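Local coordinates for Lmaj004091aaa (Leishmania major, PDB 1XTP), which probably transfers methyl groups from S-adenosyl-L-methionine to the N-terminal amine of proteins that begin with an X-Pro-Lys sequence, at residues Asp175-Phe180 against Phe225-Val230; His75-Glu80 against Ala236-Trp241; Val60-Ser65 against Lys126-Glu131. All coordinates share one frame; numbering follows the deposited sequence. Where two conformers were deposited one is given.

Overall arrangement
The three contacts illustrate how a Rossmann-like methyltransferase fold is held together around its cofactor site, occupied here by S-adenosyl-L-homoselenocysteine. Contact 3 lies closest to that ligand, which touches Met128 directly. Contact 2 stands one layer back: the side chain of Asp78 is about 6 Å from the ligand, while that of Phe176 in contact 1 is about 10 Å from it. Contacts 2 and 3 approach to about 5 Å between nearest atoms without touching, and their segments interleave in sequence. Both segments of contact 1 fall between those of contact 2 in sequence, yet their centres are about 25 Å apart, on opposite sides of the chain's centre.

Contact 1: Asp175-Phe180 against Phe225-Val230; sequences DFVKFF and FNESGV
Ser228 and Val177 meet where helix 173-186 packs against the C-terminal end of helix 218-228, and their CA atoms, 4.9 Å apart, are the nearest CA pair across the contact. Followed outward, the serine side chain first brings CB to 3.8 Å from Val177 O. Its tip, OG, then donates a hydrogen bond of 2.6 Å to that same Val177 O, arriving in the carbonyl plane on a lone pair. OG also sits 3.5 Å from Phe180 CB, so the hydroxyl of this buried serine has apolar carbon beside it while its hydrogen bond goes to the backbone.

Val177 CG2 rests 3.4 Å from Glu227 OE1, the extended glutamate chain crossing the valine at about a right angle. Nearby, three phenylalanines gather. Phe225 CG lies anti to its carbonyl carbon (chi1 -60°), and further out CE1 reaches the edge of the Phe176 ring, 4.0 Å from Phe176 CZ. The same CE1 comes within 3.9 Å of Phe180 CE2, with the Phe180 and Phe225 planes inclined at 37°. Phe180 CE1 in turn sits over the centre of the Phe176 ring. Leu253 of strand 248-253 touches both Phe180 and Phe225. Gly229, with positive phi, closes helix 218-228 in a Schellman motif, and the whole is a helix pair packed on the central sheet of a Rossmann-like methyltransferase fold.

Contact 2: His75-Glu80 against Ala236-Trp241; sequences HDVDIE and AFQEEW
Val77 and Gln238 are brought together by torsions on both sides. Val77 CG2 stands anti to its backbone N, which leaves CG1 in the crowded position between N and the carbonyl carbon (chi1 63°); Gln238 CG is also anti to N, but its chain bends at chi2 (62°). The two methyls then divide the work. CG2 faces the turn after strand 232-237, 3.3 Å from Gln238 NE2 and 3.6 Å from Glu239 O, whereas CG1 meets the edge of the indole of Trp241, 3.9 Å from CZ3.

The amide of Gln238 is fixed from both ends. Its NE2 donates 2.7 Å to Glu239 O, on a lone pair in the carbonyl plane and with the acceptor close to the amide plane, and lies 3.3 Å from Val77 O. Its OE1 accepts a hydrogen bond from Lys196.

Asp78, whose CB is 4.4 Å from Trp241 CZ3, points its carboxylate to salt bridges with Lys196 and Arg106 and to a hydrogen bond from Gln165. The chemistry therefore implies a second shell: Lys196 links Gln238 to Asp78, whose buried charge is probably stabilised by two cations and which may help position Arg106 and Gln165, predicted to bind S-adenosylmethionine.

Contact 3: Val60-Ser65 against Lys126-Glu131; sequences VPATVS and KHMLEE
His127 and Val60 are joined by a hydrogen bond that sets the imidazole edge-on to the backbone of the loop before helix 64-67. His127 NE2 donates to Val60 O over 2.7 Å with an angle of 167° at the hydrogen. The carbonyl oxygen lies only 5° out of the ring plane, and the donor approaches nearly along the C=O axis, so the bond is straight at both ends. It is the first torsion that begins this reach: CG sits between the backbone N and the carbonyl carbon (chi1 81°).

The flat ring also has a packing role. One face carries CG of the next residue, selenomethionine Met128, offset toward the rim. Ala62 CB comes obliquely to the ring, 3.8 Å from His127 CD2.

Ala62, the centre of an inverse gamma turn, lies where loop and helix come close, its CA 5.3 Å from Met128 CA. Its methyl points at helix 126-135 and meets two atoms one turn apart, Glu131 CB at 3.7 Å and His127 O, also at 3.7 Å. Met128 approaches from another direction, its chain bent at chi2 and chi3, and SE ends 3.8 Å from Ala62 CA. Glu131, bent at chi2, lays CG beside Ala62 O while OE1 turns to a salt bridge with Arg134. Ile104 touches Ala62, Met128 and Glu131, tying the contact to the loop that follows strand 96-100.

Chemically, one hydrogen bond joins the loop to the helix, and the other contacts are van der Waals, several of them between carbon and a backbone oxygen. Because Met128 also touches the bound S-adenosyl-L-homoselenocysteine, the histidine-to-carbonyl bond and the alanine contact probably help hold this wall of the cofactor pocket against the loop.

Contact 1: Asp175-Phe180 against Phe225-Val230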
# COMPACT_ATOMS: atom_id res chain seq x y z
N ASP A 175 -8.15 4.42 8.83
CA ASP A 175 -7.39 5.33 7.96
C ASP A 175 -7.25 4.79 6.54
O ASP A 175 -7.13 5.58 5.61
CB ASP A 175 -6.03 5.64 8.57
CG ASP A 175 -6.13 6.56 9.78
OD1 ASP A 175 -7.20 7.18 9.97
OD2 ASP A 175 -5.15 6.67 10.54
N PHE A 176 -7.27 3.46 6.40
CA PHE A 176 -7.29 2.75 5.11
C PHE A 176 -8.57 3.16 4.40
O PHE A 176 -8.53 3.65 3.27
CB PHE A 176 -7.26 1.23 5.37
CG PHE A 176 -7.15 0.35 4.12
CD1 PHE A 176 -8.19 0.28 3.19
CD2 PHE A 176 -6.01 -0.43 3.90
CE1 PHE A 176 -8.09 -0.52 2.06
CE2 PHE A 176 -5.91 -1.28 2.77
CZ PHE A 176 -6.94 -1.31 1.85
N VAL A 177 -9.70 3.02 5.09
CA VAL A 177 -10.97 3.43 4.52
C VAL A 177 -10.93 4.90 4.06
O VAL A 177 -11.20 5.19 2.89
CB VAL A 177 -12.16 3.14 5.48
CG1 VAL A 177 -13.47 3.80 4.98
CG2 VAL A 177 -12.36 1.63 5.61
N LYS A 178 -10.59 5.81 4.98
CA LYS A 178 -10.45 7.24 4.68
C LYS A 178 -9.54 7.52 3.50
O LYS A 178 -9.89 8.30 2.61
CB LYS A 178 -9.90 8.00 5.89
CG LYS A 178 -10.96 8.34 6.92
CD LYS A 178 -10.37 8.48 8.34
N PHE A 179 -8.36 6.91 3.50
CA PHE A 179 -7.37 7.22 2.49
C PHE A 179 -7.79 6.77 1.09
O PHE A 179 -7.53 7.48 0.14
CB PHE A 179 -6.02 6.62 2.83
CG PHE A 179 -4.94 7.06 1.90
CD1 PHE A 179 -4.56 8.39 1.86
CD2 PHE A 179 -4.33 6.16 1.04
CE1 PHE A 179 -3.57 8.81 0.98
CE2 PHE A 179 -3.34 6.56 0.17
CZ PHE A 179 -2.96 7.88 0.12
N PHE A 180 -8.44 5.61 0.97
CA PHE A 180 -8.82 5.10 -0.35
C PHE A 180 -9.93 5.94 -0.99
O PHE A 180 -9.93 6.15 -2.20
CB PHE A 180 -9.19 3.63 -0.27
CG PHE A 180 -7.99 2.70 -0.40
CD1 PHE A 180 -6.98 2.71 0.56
CD2 PHE A 180 -7.89 1.83 -1.49
CE1 PHE A 180 -5.87 1.86 0.45
CE2 PHE A 180 -6.79 0.97 -1.60
CZ PHE A 180 -5.77 0.99 -0.63
N PHE A 225 -12.68 -1.84 1.00
CA PHE A 225 -13.04 -1.18 -0.25
C PHE A 225 -14.51 -0.79 -0.27
O PHE A 225 -14.86 0.29 -0.73
CB PHE A 225 -12.81 -2.06 -1.49
CG PHE A 225 -11.40 -2.51 -1.68
CD1 PHE A 225 -10.32 -1.73 -1.26
CD2 PHE A 225 -11.14 -3.71 -2.32
CE1 PHE A 225 -9.00 -2.19 -1.45
CE2 PHE A 225 -9.84 -4.16 -2.53
CZ PHE A 225 -8.78 -3.40 -2.08
N ASN A 226 -15.36 -1.70 0.18
CA ASN A 226 -16.79 -1.43 0.20
C ASN A 226 -17.09 -0.23 1.09
O ASN A 226 -17.82 0.68 0.70
CB ASN A 226 -17.54 -2.67 0.68
CG ASN A 226 -19.04 -2.45 0.68
OD1 ASN A 226 -19.65 -2.30 1.74
ND2 ASN A 226 -19.64 -2.40 -0.51
N GLU A 227 -16.50 -0.21 2.28
CA GLU A 227 -16.69 0.89 3.20
C GLU A 227 -16.18 2.23 2.64
O GLU A 227 -16.77 3.28 2.89
CB GLU A 227 -16.00 0.55 4.52
CG GLU A 227 -16.45 1.40 5.65
CD GLU A 227 -15.72 1.10 6.95
OE1 GLU A 227 -15.04 0.04 7.05
OE2 GLU A 227 -15.86 1.95 7.87
N SER A 228 -15.11 2.18 1.86
CA SER A 228 -14.58 3.34 1.15
C SER A 228 -15.45 3.88 0.03
O SER A 228 -15.30 5.04 -0.36
CB SER A 228 -13.22 2.99 0.54
OG SER A 228 -12.18 3.25 1.44
N GLY A 229 -16.32 3.04 -0.53
CA GLY A 229 -17.10 3.42 -1.71
C GLY A 229 -16.31 3.23 -2.99
O GLY A 229 -16.65 3.79 -4.02
N VAL A 230 -15.28 2.42 -2.92
CA VAL A 230 -14.37 2.19 -4.04
C VAL A 230 -14.64 0.79 -4.61
O VAL A 230 -14.95 -0.12 -3.87
CB VAL A 230 -12.91 2.38 -3.54
CG1 VAL A 230 -11.94 1.52 -4.31
CG2 VAL A 230 -12.49 3.86 -3.61

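Contact 2: His75-Glu80 against Ala236-Trp241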
# COMPACT_ATOMS: atom_id res chain seq x y z
N HIS A 75 12.45 -8.04 -7.42
CA HIS A 75 12.21 -6.75 -8.05
C HIS A 75 11.72 -6.88 -9.50
O HIS A 75 10.65 -6.37 -9.86
CB HIS A 75 13.47 -5.90 -7.99
CG HIS A 75 13.36 -4.62 -8.75
ND1 HIS A 75 12.62 -3.55 -8.29
CD2 HIS A 75 13.84 -4.25 -9.96
CE1 HIS A 75 12.67 -2.57 -9.17
NE2 HIS A 75 13.40 -2.97 -10.19
N ASP A 76 12.50 -7.58 -10.31
CA ASP A 76 12.23 -7.66 -11.75
C ASP A 76 10.85 -8.24 -12.06
O ASP A 76 10.11 -7.68 -12.86
CB ASP A 76 13.31 -8.47 -12.48
CG ASP A 76 14.66 -7.77 -12.52
OD1 ASP A 76 14.70 -6.51 -12.56
OD2 ASP A 76 15.70 -8.48 -12.52
N VAL A 77 10.53 -9.35 -11.42
CA VAL A 77 9.21 -9.97 -11.58
C VAL A 77 8.09 -9.05 -11.08
O VAL A 77 7.05 -8.92 -11.74
CB VAL A 77 9.14 -11.38 -10.92
CG1 VAL A 77 9.36 -11.30 -9.42
CG2 VAL A 77 7.80 -12.05 -11.19
N ASP A 78 8.29 -8.38 -9.94
CA ASP A 78 7.32 -7.45 -9.44
C ASP A 78 7.01 -6.34 -10.44
O ASP A 78 5.86 -6.04 -10.68
CB ASP A 78 7.79 -6.83 -8.12
CG ASP A 78 6.92 -5.67 -7.68
OD1 ASP A 78 5.72 -5.92 -7.42
OD2 ASP A 78 7.42 -4.52 -7.63
N ILE A 79 8.05 -5.72 -10.99
CA ILE A 79 7.87 -4.60 -11.90
C ILE A 79 7.20 -5.04 -13.22
O ILE A 79 6.33 -4.34 -13.77
CB ILE A 79 9.25 -3.91 -12.17
CG1 ILE A 79 9.75 -3.20 -10.90
CG2 ILE A 79 9.16 -2.91 -13.32
CD1 ILE A 79 8.84 -2.06 -10.37
N GLU A 80 7.57 -6.21 -13.73
CA GLU A 80 6.96 -6.73 -14.96
C GLU A 80 5.47 -7.07 -14.77
O GLU A 80 4.63 -6.74 -15.61
CB GLU A 80 7.76 -7.92 -15.47
CG GLU A 80 7.26 -8.51 -16.79
CD GLU A 80 7.42 -7.58 -18.00
OE1 GLU A 80 7.92 -6.44 -17.86
OE2 GLU A 80 7.05 -8.01 -19.12
N ALA A 236 -5.72 -9.40 -9.71
CA ALA A 236 -4.90 -10.53 -10.12
C ALA A 236 -3.75 -10.79 -9.17
O ALA A 236 -3.17 -9.87 -8.60
CB ALA A 236 -4.36 -10.30 -11.51
N PHE A 237 -3.42 -12.07 -9.00
CA PHE A 237 -2.25 -12.43 -8.24
C PHE A 237 -1.02 -12.25 -9.12
O PHE A 237 -1.06 -12.55 -10.31
CB PHE A 237 -2.34 -13.88 -7.73
CG PHE A 237 -3.31 -14.05 -6.60
CD1 PHE A 237 -2.94 -13.69 -5.31
CD2 PHE A 237 -4.58 -14.56 -6.83
CE1 PHE A 237 -3.82 -13.85 -4.26
CE2 PHE A 237 -5.47 -14.71 -5.79
CZ PHE A 237 -5.08 -14.36 -4.49
N GLN A 238 0.05 -11.73 -8.53
CA GLN A 238 1.35 -11.70 -9.18
C GLN A 238 1.80 -13.11 -9.57
O GLN A 238 2.04 -13.95 -8.70
CB GLN A 238 2.39 -11.07 -8.25
CG GLN A 238 3.87 -11.14 -8.75
CD GLN A 238 4.08 -10.39 -10.05
OE1 GLN A 238 3.73 -9.22 -10.15
NE2 GLN A 238 4.61 -11.07 -11.06
N GLU A 239 1.94 -13.38 -10.87
CA GLU A 239 2.49 -14.67 -11.30
C GLU A 239 3.99 -14.79 -11.06
O GLU A 239 4.68 -13.80 -10.88
CB GLU A 239 2.16 -14.97 -12.77
CG GLU A 239 2.81 -14.05 -13.77
CD GLU A 239 2.52 -14.47 -15.22
OE1 GLU A 239 1.45 -15.05 -15.51
OE2 GLU A 239 3.39 -14.21 -16.08
N GLU A 240 4.48 -16.03 -11.05
CA GLU A 240 5.90 -16.30 -10.87
C GLU A 240 6.45 -15.75 -9.54
O GLU A 240 7.62 -15.36 -9.44
CB GLU A 240 6.68 -15.74 -12.06
CG GLU A 240 8.00 -16.46 -12.31
CD GLU A 240 8.77 -15.87 -13.47
OE1 GLU A 240 8.13 -15.39 -14.43
OE2 GLU A 240 10.01 -15.88 -13.42
N TRP A 241 5.58 -15.71 -8.53
CA TRP A 241 5.95 -15.19 -7.22
C TRP A 241 6.49 -16.36 -6.38
O TRP A 241 5.91 -17.44 -6.42
CB TRP A 241 4.74 -14.55 -6.55
CG TRP A 241 5.09 -13.66 -5.41
CD1 TRP A 241 4.67 -13.78 -4.12
CD2 TRP A 241 5.92 -12.49 -5.46
NE1 TRP A 241 5.20 -12.77 -3.36
CE2 TRP A 241 5.98 -11.97 -4.15
CE3 TRP A 241 6.64 -11.84 -6.48
CZ2 TRP A 241 6.72 -10.82 -3.83
CZ3 TRP A 241 7.37 -10.71 -6.16
CH2 TRP A 241 7.41 -10.21 -4.84

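Contact 3: Val60-Ser65 against Lys126-Glu131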
# COMPACT_ATOMS: atom_id res chain seq x y z
N VAL A 60 16.15 1.95 8.50
CA VAL A 60 16.26 1.04 7.34
C VAL A 60 17.12 1.75 6.28
O VAL A 60 16.87 2.93 5.98
CB VAL A 60 14.88 0.70 6.78
CG1 VAL A 60 14.98 -0.18 5.49
CG2 VAL A 60 14.07 -0.02 7.84
N PRO A 61 18.14 1.06 5.72
CA PRO A 61 18.91 1.69 4.64
C PRO A 61 18.02 2.12 3.49
O PRO A 61 17.03 1.44 3.17
CB PRO A 61 19.84 0.57 4.17
CG PRO A 61 20.01 -0.27 5.34
CD PRO A 61 18.66 -0.29 6.00
N ALA A 62 18.36 3.27 2.90
CA ALA A 62 17.63 3.80 1.77
C ALA A 62 18.20 3.11 0.53
O ALA A 62 18.85 3.73 -0.29
CB ALA A 62 17.77 5.35 1.68
N THR A 63 17.95 1.81 0.42
CA THR A 63 18.44 1.00 -0.70
C THR A 63 17.31 0.09 -1.14
O THR A 63 16.36 -0.13 -0.40
CB THR A 63 19.63 0.12 -0.28
OG1 THR A 63 19.15 -0.97 0.51
CG2 THR A 63 20.61 0.89 0.55
N VAL A 64 17.43 -0.46 -2.34
CA VAL A 64 16.41 -1.39 -2.84
C VAL A 64 16.27 -2.57 -1.88
O VAL A 64 15.16 -3.06 -1.63
CB VAL A 64 16.74 -1.87 -4.28
CG1 VAL A 64 15.81 -3.00 -4.72
CG2 VAL A 64 16.60 -0.71 -5.24
N SER A 65 17.39 -3.03 -1.34
CA SER A 65 17.38 -4.15 -0.40
C SER A 65 16.56 -3.77 0.83
O SER A 65 15.77 -4.57 1.35
CB SER A 65 18.79 -4.53 -0.01
OG SER A 65 18.75 -5.71 0.76
N LYS A 126 12.21 10.83 5.95
CA LYS A 126 13.04 11.87 5.36
C LYS A 126 14.23 11.33 4.58
O LYS A 126 14.46 11.74 3.45
CB LYS A 126 13.54 12.83 6.46
CG LYS A 126 14.17 14.10 5.96
N HIS A 127 14.97 10.39 5.15
CA HIS A 127 16.13 9.86 4.43
C HIS A 127 15.74 8.96 3.26
O HIS A 127 16.54 8.75 2.35
CB HIS A 127 17.11 9.15 5.36
CG HIS A 127 16.73 7.75 5.69
ND1 HIS A 127 15.71 7.45 6.56
CD2 HIS A 127 17.24 6.57 5.27
CE1 HIS A 127 15.61 6.14 6.67
NE2 HIS A 127 16.53 5.58 5.90
N MSE A 128 14.51 8.44 3.27
CA MSE A 128 13.99 7.67 2.13
C MSE A 128 13.65 8.64 0.99
O MSE A 128 14.05 8.43 -0.16
CB MSE A 128 12.75 6.86 2.51
CG MSE A 128 12.93 5.87 3.64
SE MSE A 128 14.14 4.42 3.15
CE MSE A 128 13.18 3.70 1.79
N LEU A 129 12.92 9.70 1.32
CA LEU A 129 12.51 10.69 0.32
C LEU A 129 13.69 11.45 -0.30
O LEU A 129 13.69 11.74 -1.50
CB LEU A 129 11.53 11.68 0.95
CG LEU A 129 10.83 12.70 0.03
CD1 LEU A 129 10.05 12.01 -1.06
CD2 LEU A 129 9.90 13.59 0.84
N GLU A 130 14.68 11.76 0.53
CA GLU A 130 15.90 12.42 0.08
C GLU A 130 16.69 11.57 -0.90
O GLU A 130 17.18 12.07 -1.90
CB GLU A 130 16.80 12.79 1.28
CG GLU A 130 16.30 14.00 2.09
CD GLU A 130 16.01 15.23 1.21
OE1 GLU A 130 16.92 15.64 0.44
OE2 GLU A 130 14.87 15.76 1.29
N GLU A 131 16.80 10.29 -0.61
CA GLU A 131 17.45 9.37 -1.53
C GLU A 131 16.68 9.21 -2.85
O GLU A 131 17.30 9.12 -3.92
CB GLU A 131 17.63 8.02 -0.84
CG GLU A 131 18.26 6.96 -1.72
CD GLU A 131 19.65 7.32 -2.21
OE1 GLU A 131 20.34 8.14 -1.57
OE2 GLU A 131 20.07 6.75 -3.24